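Local coordinates for protein Lip_vut3, C2L (Metagenome, PDB 6NKD) that probably hydrolyses ester bonds of lipids as a GDSL-family lipase, and is thought to take part in spore germination, at residues Asp126-Asn138 and Pro164-Lys176. Residues are numbered along the deposited sequence; the frame is centred on the assembly and turned at random.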
ATOM      1  N   ASP A 126     -38.690   5.838   8.474  1.00139.93           N
ATOM      2  CA  ASP A 126     -38.081   5.011   7.435  1.00133.22           C
ATOM      3  C   ASP A 126     -37.793   3.625   8.006  1.00126.23           C
ATOM      4  O   ASP A 126     -36.763   3.404   8.648  1.00122.38           O
ATOM      5  CB  ASP A 126     -36.814   5.669   6.896  1.00131.19           C
ATOM      6  CG  ASP A 126     -35.929   6.223   7.996  1.00129.92           C
ATOM      7  OD1 ASP A 126     -36.341   6.176   9.174  1.00131.03           O
ATOM      8  OD2 ASP A 126     -34.820   6.704   7.682  1.00127.90           O
ATOM      9  N   THR A 127     -38.715   2.694   7.775  1.00124.70           N
ATOM     10  CA  THR A 127     -38.491   1.284   8.054  1.00119.34           C
ATOM     11  C   THR A 127     -38.129   0.505   6.797  1.00114.61           C
ATOM     12  O   THR A 127     -38.077  -0.728   6.834  1.00113.19           O
ATOM     13  CB  THR A 127     -39.726   0.669   8.716  1.00122.80           C
ATOM     14  OG1 THR A 127     -40.887   1.433   8.365  1.00128.00           O
ATOM     15  CG2 THR A 127     -39.567   0.650  10.231  1.00122.53           C
ATOM     16  N   ARG A 128     -37.878   1.200   5.692  1.00112.17           N
ATOM     17  CA  ARG A 128     -37.530   0.582   4.421  1.00107.98           C
ATOM     18  C   ARG A 128     -36.045   0.269   4.303  1.00101.09           C
ATOM     19  O   ARG A 128     -35.608  -0.208   3.250  1.00 99.31           O
ATOM     20  CB  ARG A 128     -37.961   1.494   3.267  1.00111.42           C
ATOM     21  CG  ARG A 128     -38.636   0.776   2.113  1.00113.89           C
ATOM     22  CD  ARG A 128     -39.208   1.775   1.120  1.00118.63           C
ATOM     23  NE  ARG A 128     -39.771   1.123  -0.058  1.00121.43           N
ATOM     24  CZ  ARG A 128     -41.053   0.797  -0.194  1.00125.45           C
ATOM     25  NH1 ARG A 128     -41.915   1.063   0.777  1.00127.58           N
ATOM     26  NH2 ARG A 128     -41.472   0.207  -1.305  1.00127.54           N
ATOM     27  N   TYR A 129     -35.264   0.527   5.348  1.00 97.56           N
ATOM     28  CA  TYR A 129     -33.839   0.238   5.328  1.00 92.23           C
ATOM     29  C   TYR A 129     -33.594  -1.271   5.321  1.00 87.46           C
ATOM     30  O   TYR A 129     -34.486  -2.082   5.583  1.00 88.81           O
ATOM     31  CB  TYR A 129     -33.133   0.891   6.519  1.00 92.07           C
ATOM     32  CG  TYR A 129     -33.509   0.366   7.898  1.00 93.40           C
ATOM     33  CD1 TYR A 129     -34.810  -0.024   8.197  1.00 96.63           C
ATOM     34  CD2 TYR A 129     -32.556   0.276   8.905  1.00 90.72           C
ATOM     35  CE1 TYR A 129     -35.148  -0.496   9.452  1.00 96.95           C
ATOM     36  CE2 TYR A 129     -32.886  -0.194  10.164  1.00 90.81           C
ATOM     37  CZ  TYR A 129     -34.182  -0.578  10.431  1.00 94.24           C
ATOM     38  OH  TYR A 129     -34.517  -1.046  11.681  1.00 95.77           O
ATOM     39  N   LEU A 130     -32.352  -1.641   5.014  1.00 82.46           N
ATOM     40  CA  LEU A 130     -31.967  -3.036   4.861  1.00 77.97           C
ATOM     41  C   LEU A 130     -30.580  -3.239   5.449  1.00 74.21           C
ATOM     42  O   LEU A 130     -29.657  -2.481   5.139  1.00 73.50           O
ATOM     43  CB  LEU A 130     -31.978  -3.447   3.385  1.00 76.99           C
ATOM     44  CG  LEU A 130     -32.631  -4.787   3.050  1.00 76.30           C
ATOM     45  CD1 LEU A 130     -34.126  -4.733   3.331  1.00 80.12           C
ATOM     46  CD2 LEU A 130     -32.358  -5.147   1.602  1.00 76.73           C
ATOM     47  N   VAL A 131     -30.436  -4.257   6.293  1.00 72.39           N
ATOM     48  CA  VAL A 131     -29.167  -4.570   6.940  1.00 69.31           C
ATOM     49  C   VAL A 131     -28.842  -6.032   6.673  1.00 68.21           C
ATOM     50  O   VAL A 131     -29.643  -6.918   6.991  1.00 69.14           O
ATOM     51  CB  VAL A 131     -29.201  -4.295   8.453  1.00 69.91           C
ATOM     52  CG1 VAL A 131     -27.892  -4.726   9.094  1.00 66.72           C
ATOM     53  CG2 VAL A 131     -29.470  -2.821   8.722  1.00 71.75           C
ATOM     54  N   ARG A 132     -27.674  -6.281   6.090  1.00 68.08           N
ATOM     55  CA  ARG A 132     -27.174  -7.630   5.843  1.00 66.88           C
ATOM     56  C   ARG A 132     -25.817  -7.758   6.524  1.00 65.42           C
ATOM     57  O   ARG A 132     -24.819  -7.223   6.033  1.00 65.15           O
ATOM     58  CB  ARG A 132     -27.062  -7.919   4.345  1.00 65.11           C
ATOM     59  CG  ARG A 132     -28.334  -8.444   3.689  1.00 66.63           C
ATOM     60  CD  ARG A 132     -29.342  -7.340   3.417  1.00 69.54           C
ATOM     61  NE  ARG A 132     -30.504  -7.836   2.683  1.00 72.52           N
ATOM     62  CZ  ARG A 132     -31.649  -8.198   3.251  1.00 74.24           C
ATOM     63  NH1 ARG A 132     -31.794  -8.116   4.566  1.00 74.10           N
ATOM     64  NH2 ARG A 132     -32.653  -8.639   2.503  1.00 76.75           N
ATOM     65  N   LEU A 133     -25.779  -8.456   7.654  1.00 66.11           N
ATOM     66  CA  LEU A 133     -24.538  -8.696   8.378  1.00 66.93           C
ATOM     67  C   LEU A 133     -24.081 -10.128   8.137  1.00 66.22           C
ATOM     68  O   LEU A 133     -24.888 -11.063   8.188  1.00 67.03           O
ATOM     69  CB  LEU A 133     -24.710  -8.424   9.874  1.00 69.19           C
ATOM     70  CG  LEU A 133     -25.848  -9.126  10.613  1.00 72.92           C
ATOM     71  CD1 LEU A 133     -25.339 -10.369  11.328  1.00 75.23           C
ATOM     72  CD2 LEU A 133     -26.515  -8.174  11.592  1.00 73.19           C
ATOM     73  N   LEU A 134     -22.791 -10.294   7.869  1.00 64.69           N
ATOM     74  CA  LEU A 134     -22.227 -11.580   7.490  1.00 64.00           C
ATOM     75  C   LEU A 134     -21.582 -12.245   8.696  1.00 62.11           C
ATOM     76  O   LEU A 134     -20.872 -11.597   9.470  1.00 61.64           O
ATOM     77  CB  LEU A 134     -21.193 -11.412   6.376  1.00 64.49           C
ATOM     78  CG  LEU A 134     -21.647 -10.651   5.129  1.00 67.69           C
ATOM     79  CD1 LEU A 134     -21.340  -9.163   5.247  1.00 68.97           C
ATOM     80  CD2 LEU A 134     -21.006 -11.244   3.886  1.00 68.97           C
ATOM     81  N   ASN A 135     -21.828 -13.543   8.851  1.00 61.58           N
ATOM     82  CA  ASN A 135     -21.226 -14.272   9.954  1.00 59.93           C
ATOM     83  C   ASN A 135     -19.781 -14.636   9.612  1.00 57.27           C
ATOM     84  O   ASN A 135     -19.237 -14.246   8.575  1.00 56.18           O
ATOM     85  CB  ASN A 135     -22.058 -15.505  10.311  1.00 60.33           C
ATOM     86  CG  ASN A 135     -22.209 -16.487   9.157  1.00 60.32           C
ATOM     87  OD1 ASN A 135     -21.402 -16.520   8.228  1.00 60.24           O
ATOM     88  ND2 ASN A 135     -23.251 -17.307   9.223  1.00 61.29           N
ATOM     89  N   LEU A 136     -19.155 -15.402  10.497  1.00 56.26           N
ATOM     90  CA  LEU A 136     -17.754 -15.756  10.347  1.00 54.40           C
ATOM     91  C   LEU A 136     -17.608 -17.108   9.663  1.00 56.04           C
ATOM     92  O   LEU A 136     -18.360 -18.046   9.942  1.00 62.28           O
ATOM     93  CB  LEU A 136     -17.063 -15.787  11.712  1.00 51.97           C
ATOM     94  CG  LEU A 136     -17.048 -14.475  12.499  1.00 51.33           C
ATOM     95  CD1 LEU A 136     -16.376 -14.674  13.849  1.00 51.70           C
ATOM     96  CD2 LEU A 136     -16.353 -13.380  11.704  1.00 50.42           C
ATOM     97  N   TYR A 137     -16.641 -17.194   8.759  1.00 52.44           N
ATOM     98  CA  TYR A 137     -16.234 -18.461   8.176  1.00 52.42           C
ATOM     99  C   TYR A 137     -15.035 -19.016   8.938  1.00 50.33           C
ATOM    100  O   TYR A 137     -14.331 -18.294   9.647  1.00 50.28           O
ATOM    101  CB  TYR A 137     -15.892 -18.297   6.693  1.00 54.16           C
ATOM    102  CG  TYR A 137     -14.788 -17.299   6.411  1.00 52.16           C
ATOM    103  CD1 TYR A 137     -13.453 -17.684   6.426  1.00 50.33           C
ATOM    104  CD2 TYR A 137     -15.081 -15.973   6.119  1.00 52.06           C
ATOM    105  CE1 TYR A 137     -12.443 -16.778   6.167  1.00 50.24           C
ATOM    106  CE2 TYR A 137     -14.077 -15.059   5.857  1.00 51.54           C
ATOM    107  CZ  TYR A 137     -12.760 -15.468   5.882  1.00 50.78           C
ATOM    108  OH  TYR A 137     -11.755 -14.564   5.624  1.00 50.58           O
ATOM    109  N   ASN A 138     -14.808 -20.320   8.783  1.00 48.66           N
ATOM    110  CA  ASN A 138     -13.695 -20.969   9.459  1.00 47.31           C
ATOM    111  C   ASN A 138     -12.542 -21.142   8.479  1.00 46.91           C
ATOM    112  O   ASN A 138     -12.582 -22.053   7.638  1.00 47.18           O
ATOM    113  CB  ASN A 138     -14.122 -22.324  10.031  1.00 47.62           C
ATOM    114  CG  ASN A 138     -12.994 -23.032  10.754  1.00 44.87           C
ATOM    115  OD1 ASN A 138     -12.050 -22.399  11.229  1.00 41.87           O
ATOM    116  ND2 ASN A 138     -13.083 -24.354  10.840  1.00 46.20           N
ATOM    117  N   PRO A 164     -37.605  -9.738   6.410  1.00107.30           N
ATOM    118  CA  PRO A 164     -36.504  -9.601   5.451  1.00102.39           C
ATOM    119  C   PRO A 164     -35.665  -8.340   5.659  1.00 99.74           C
ATOM    120  O   PRO A 164     -34.665  -8.158   4.962  1.00 96.24           O
ATOM    121  CB  PRO A 164     -37.230  -9.547   4.110  1.00104.55           C
ATOM    122  CG  PRO A 164     -38.506  -8.848   4.433  1.00108.87           C
ATOM    123  CD  PRO A 164     -38.878  -9.257   5.843  1.00110.23           C
ATOM    124  N   GLN A 165     -36.070  -7.486   6.602  1.00100.79           N
ATOM    125  CA  GLN A 165     -35.328  -6.255   6.856  1.00 98.30           C
ATOM    126  C   GLN A 165     -33.902  -6.554   7.307  1.00 95.07           C
ATOM    127  O   GLN A 165     -32.937  -6.019   6.750  1.00 96.49           O
ATOM    128  CB  GLN A 165     -36.055  -5.404   7.901  1.00 97.82           C
ATOM    129  CG  GLN A 165     -37.309  -4.704   7.392  1.00 99.28           C
ATOM    130  CD  GLN A 165     -38.589  -5.432   7.763  1.00 98.41           C
ATOM    131  OE1 GLN A 165     -38.615  -6.659   7.862  1.00 96.60           O
ATOM    132  NE2 GLN A 165     -39.658  -4.673   7.979  1.00 99.91           N
ATOM    133  N   ILE A 166     -33.751  -7.410   8.313  1.00 89.17           N
ATOM    134  CA  ILE A 166     -32.450  -7.782   8.856  1.00 84.89           C
ATOM    135  C   ILE A 166     -32.208  -9.251   8.543  1.00 83.68           C
ATOM    136  O   ILE A 166     -33.035 -10.108   8.879  1.00 87.07           O
ATOM    137  CB  ILE A 166     -32.374  -7.526  10.371  1.00 84.29           C
ATOM    138  CG1 ILE A 166     -33.036  -6.192  10.727  1.00 86.65           C
ATOM    139  CG2 ILE A 166     -30.926  -7.551  10.840  1.00 79.63           C
ATOM    140  CD1 ILE A 166     -32.356  -4.984  10.126  1.00 86.64           C
ATOM    141  N   LYS A 167     -31.079  -9.542   7.902  1.00 79.09           N
ATOM    142  CA  LYS A 167     -30.717 -10.906   7.547  1.00 76.09           C
ATOM    143  C   LYS A 167     -29.266 -11.165   7.916  1.00 73.63           C
ATOM    144  O   LYS A 167     -28.412 -10.282   7.787  1.00 73.11           O
ATOM    145  CB  LYS A 167     -30.928 -11.180   6.050  1.00 74.78           C
ATOM    146  CG  LYS A 167     -32.378 -11.419   5.655  1.00 76.54           C
ATOM    147  CD  LYS A 167     -32.469 -12.186   4.344  1.00 75.26           C
ATOM    148  CE  LYS A 167     -33.898 -12.605   4.046  1.00 78.71           C
ATOM    149  NZ  LYS A 167     -33.971 -13.517   2.872  1.00 79.67           N
ATOM    150  N   VAL A 168     -28.995 -12.380   8.381  1.00 73.33           N
ATOM    151  CA  VAL A 168     -27.646 -12.825   8.706  1.00 69.96           C
ATOM    152  C   VAL A 168     -27.165 -13.713   7.568  1.00 69.97           C
ATOM    153  O   VAL A 168     -27.752 -14.769   7.302  1.00 71.77           O
ATOM    154  CB  VAL A 168     -27.607 -13.571  10.048  1.00 68.83           C
ATOM    155  CG1 VAL A 168     -26.180 -13.967  10.392  1.00 65.83           C
ATOM    156  CG2 VAL A 168     -28.209 -12.711  11.147  1.00 69.99           C
ATOM    157  N   ILE A 169     -26.103 -13.286   6.894  1.00 69.12           N
ATOM    158  CA  ILE A 169     -25.611 -13.992   5.716  1.00 68.09           C
ATOM    159  C   ILE A 169     -24.719 -15.143   6.158  1.00 64.72           C
ATOM    160  O   ILE A 169     -23.792 -14.960   6.957  1.00 61.26           O
ATOM    161  CB  ILE A 169     -24.863 -13.028   4.783  1.00 67.62           C
ATOM    162  CG1 ILE A 169     -25.764 -11.844   4.422  1.00 68.95           C
ATOM    163  CG2 ILE A 169     -24.398 -13.747   3.528  1.00 68.13           C
ATOM    164  CD1 ILE A 169     -27.056 -12.238   3.739  1.00 71.08           C
ATOM    165  N   ASP A 170     -24.997 -16.339   5.635  1.00 65.69           N
ATOM    166  CA  ASP A 170     -24.279 -17.549   6.033  1.00 64.28           C
ATOM    167  C   ASP A 170     -22.971 -17.629   5.249  1.00 62.30           C
ATOM    168  O   ASP A 170     -22.819 -18.394   4.292  1.00 63.05           O
ATOM    169  CB  ASP A 170     -25.146 -18.783   5.812  1.00 66.21           C
ATOM    170  CG  ASP A 170     -24.638 -19.996   6.564  1.00 65.21           C
ATOM    171  OD1 ASP A 170     -23.589 -19.890   7.237  1.00 62.60           O
ATOM    172  OD2 ASP A 170     -25.294 -21.057   6.488  1.00 66.88           O
ATOM    173  N   THR A 171     -22.006 -16.806   5.671  1.00 50.62           N
ATOM    174  CA  THR A 171     -20.682 -16.852   5.061  1.00 48.19           C
ATOM    175  C   THR A 171     -19.996 -18.184   5.329  1.00 48.11           C
ATOM    176  O   THR A 171     -19.175 -18.634   4.523  1.00 47.69           O
ATOM    177  CB  THR A 171     -19.809 -15.709   5.585  1.00 45.43           C
ATOM    178  OG1 THR A 171     -20.639 -14.616   5.996  1.00 45.74           O
ATOM    179  CG2 THR A 171     -18.855 -15.235   4.502  1.00 43.66           C
ATOM    180  N   TYR A 172     -20.317 -18.818   6.458  1.00 48.23           N
ATOM    181  CA  TYR A 172     -19.704 -20.095   6.808  1.00 49.13           C
ATOM    182  C   TYR A 172     -20.027 -21.162   5.768  1.00 49.71           C
ATOM    183  O   TYR A 172     -19.142 -21.903   5.325  1.00 47.36           O
ATOM    184  CB  TYR A 172     -20.173 -20.523   8.201  1.00 51.93           C
ATOM    185  CG  TYR A 172     -19.669 -21.874   8.660  1.00 54.33           C
ATOM    186  CD1 TYR A 172     -18.470 -21.993   9.353  1.00 54.30           C
ATOM    187  CD2 TYR A 172     -20.402 -23.029   8.417  1.00 56.10           C
ATOM    188  CE1 TYR A 172     -18.012 -23.227   9.779  1.00 55.81           C
ATOM    189  CE2 TYR A 172     -19.952 -24.263   8.839  1.00 57.23           C
ATOM    190  CZ  TYR A 172     -18.758 -24.358   9.518  1.00 58.09           C
ATOM    191  OH  TYR A 172     -18.311 -25.591   9.939  1.00 61.04           O
ATOM    192  N   ALA A 173     -21.298 -21.249   5.362  1.00 51.28           N
ATOM    193  CA  ALA A 173     -21.691 -22.245   4.369  1.00 51.58           C
ATOM    194  C   ALA A 173     -21.069 -21.963   3.007  1.00 50.91           C
ATOM    195  O   ALA A 173     -20.840 -22.896   2.229  1.00 52.08           O
ATOM    196  CB  ALA A 173     -23.213 -22.302   4.251  1.00 52.20           C
ATOM    197  N   VAL A 174     -20.797 -20.693   2.701  1.00 49.00           N
ATOM    198  CA  VAL A 174     -20.171 -20.353   1.427  1.00 47.72           C
ATOM    199  C   VAL A 174     -18.754 -20.908   1.366  1.00 47.64           C
ATOM    200  O   VAL A 174     -18.333 -21.470   0.347  1.00 48.35           O
ATOM    201  CB  VAL A 174     -20.190 -18.826   1.215  1.00 46.55           C
ATOM    202  CG1 VAL A 174     -19.276 -18.431   0.068  1.00 44.77           C
ATOM    203  CG2 VAL A 174     -21.606 -18.343   0.952  1.00 47.24           C
ATOM    204  N   PHE A 175     -18.005 -20.777   2.459  1.00 46.86           N
ATOM    205  CA  PHE A 175     -16.591 -21.123   2.470  1.00 46.77           C
ATOM    206  C   PHE A 175     -16.311 -22.569   2.857  1.00 48.96           C
ATOM    207  O   PHE A 175     -15.206 -23.055   2.588  1.00 49.72           O
ATOM    208  CB  PHE A 175     -15.834 -20.199   3.429  1.00 47.06           C
ATOM    209  CG  PHE A 175     -15.500 -18.859   2.842  1.00 47.31           C
ATOM    210  CD1 PHE A 175     -14.195 -18.551   2.492  1.00 46.84           C
ATOM    211  CD2 PHE A 175     -16.487 -17.910   2.635  1.00 48.62           C
ATOM    212  CE1 PHE A 175     -13.880 -17.320   1.952  1.00 47.48           C
ATOM    213  CE2 PHE A 175     -16.179 -16.677   2.094  1.00 47.94           C
ATOM    214  CZ  PHE A 175     -14.875 -16.381   1.752  1.00 47.96           C
ATOM    215  N   LYS A 176     -17.261 -23.266   3.477  1.00 50.68           N
ATOM    216  CA  LYS A 176     -16.986 -24.607   3.981  1.00 53.04           C
ATOM    217  C   LYS A 176     -16.744 -25.566   2.821  1.00 54.45           C
ATOM    218  O   LYS A 176     -17.590 -25.709   1.933  1.00 55.66           O
ATOM    219  CB  LYS A 176     -18.134 -25.106   4.855  1.00 55.37           C
ATOM    220  CG  LYS A 176     -17.791 -26.382   5.618  1.00 57.89           C
ATOM    221  CD  LYS A 176     -18.892 -26.782   6.584  1.00 62.20           C
ATOM    222  CE  LYS A 176     -18.452 -27.936   7.473  1.00 66.43           C
ATOM    223  NZ  LYS A 176     -19.523 -28.349   8.422  1.00 71.06           N
TER
HETATM  224  O   HOH W   1     -16.654 -21.619   6.473  1.00 35.00           O
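Strands 130-134 and 166-169 run parallel, their axes 4.6 Å apart at an angle of 22°, and pair Val131 with Ile166 through Leu134 with Ile169. Backbone bonds alternate across them from Val131 N to Gln165 O as far as Asn135 N to Ile169 O. On one face of the sheet, Ile166 lies alongside Val131, its CD1 3.6 Å from Val131 CB, and Leu133 CD1 packs obliquely against both methyls of Val168. On the other face Leu134 runs beside Ile169, while the bent chain of Arg132 carries its guanidinium back to the turn just before the neighbouring strand. There NH1 of Arg132 donates to Pro164 O (2.9 Å), NH2 adds a weaker bond to the same oxygen, and the aliphatic part of Lys167 covers one guanidinium face. The Lys167 amine reaches on to Ala205 O.

Past the strands, Asn135 grips the start of helix 171-175. With CG set between backbone N and carbonyl carbon (chi1 60°), Asn135 OD1 accepts from Tyr172 N at 3.1 Å and weakly from Thr171 N. Asn135 ND2 donates to Asp170 OD1 (3.3 Å), meeting the carboxylate from above its plane; this same oxygen weakly caps the helix at Ala173 N. Farther along, the Tyr137 and Phe175 rings stack face to face, offset, with centroids 4.3 Å apart and planes at 11°. The Tyr137 hydroxyl is bonded to Val188 O, and a water links Asn138 N to Tyr172 O.

Joined by helix 144-157, the two strands form a beta-alpha-beta unit at one edge of the five-stranded parallel sheet of the SGNH hydrolase fold, with Tyr137 lying close to His189, the probable catalytic histidine.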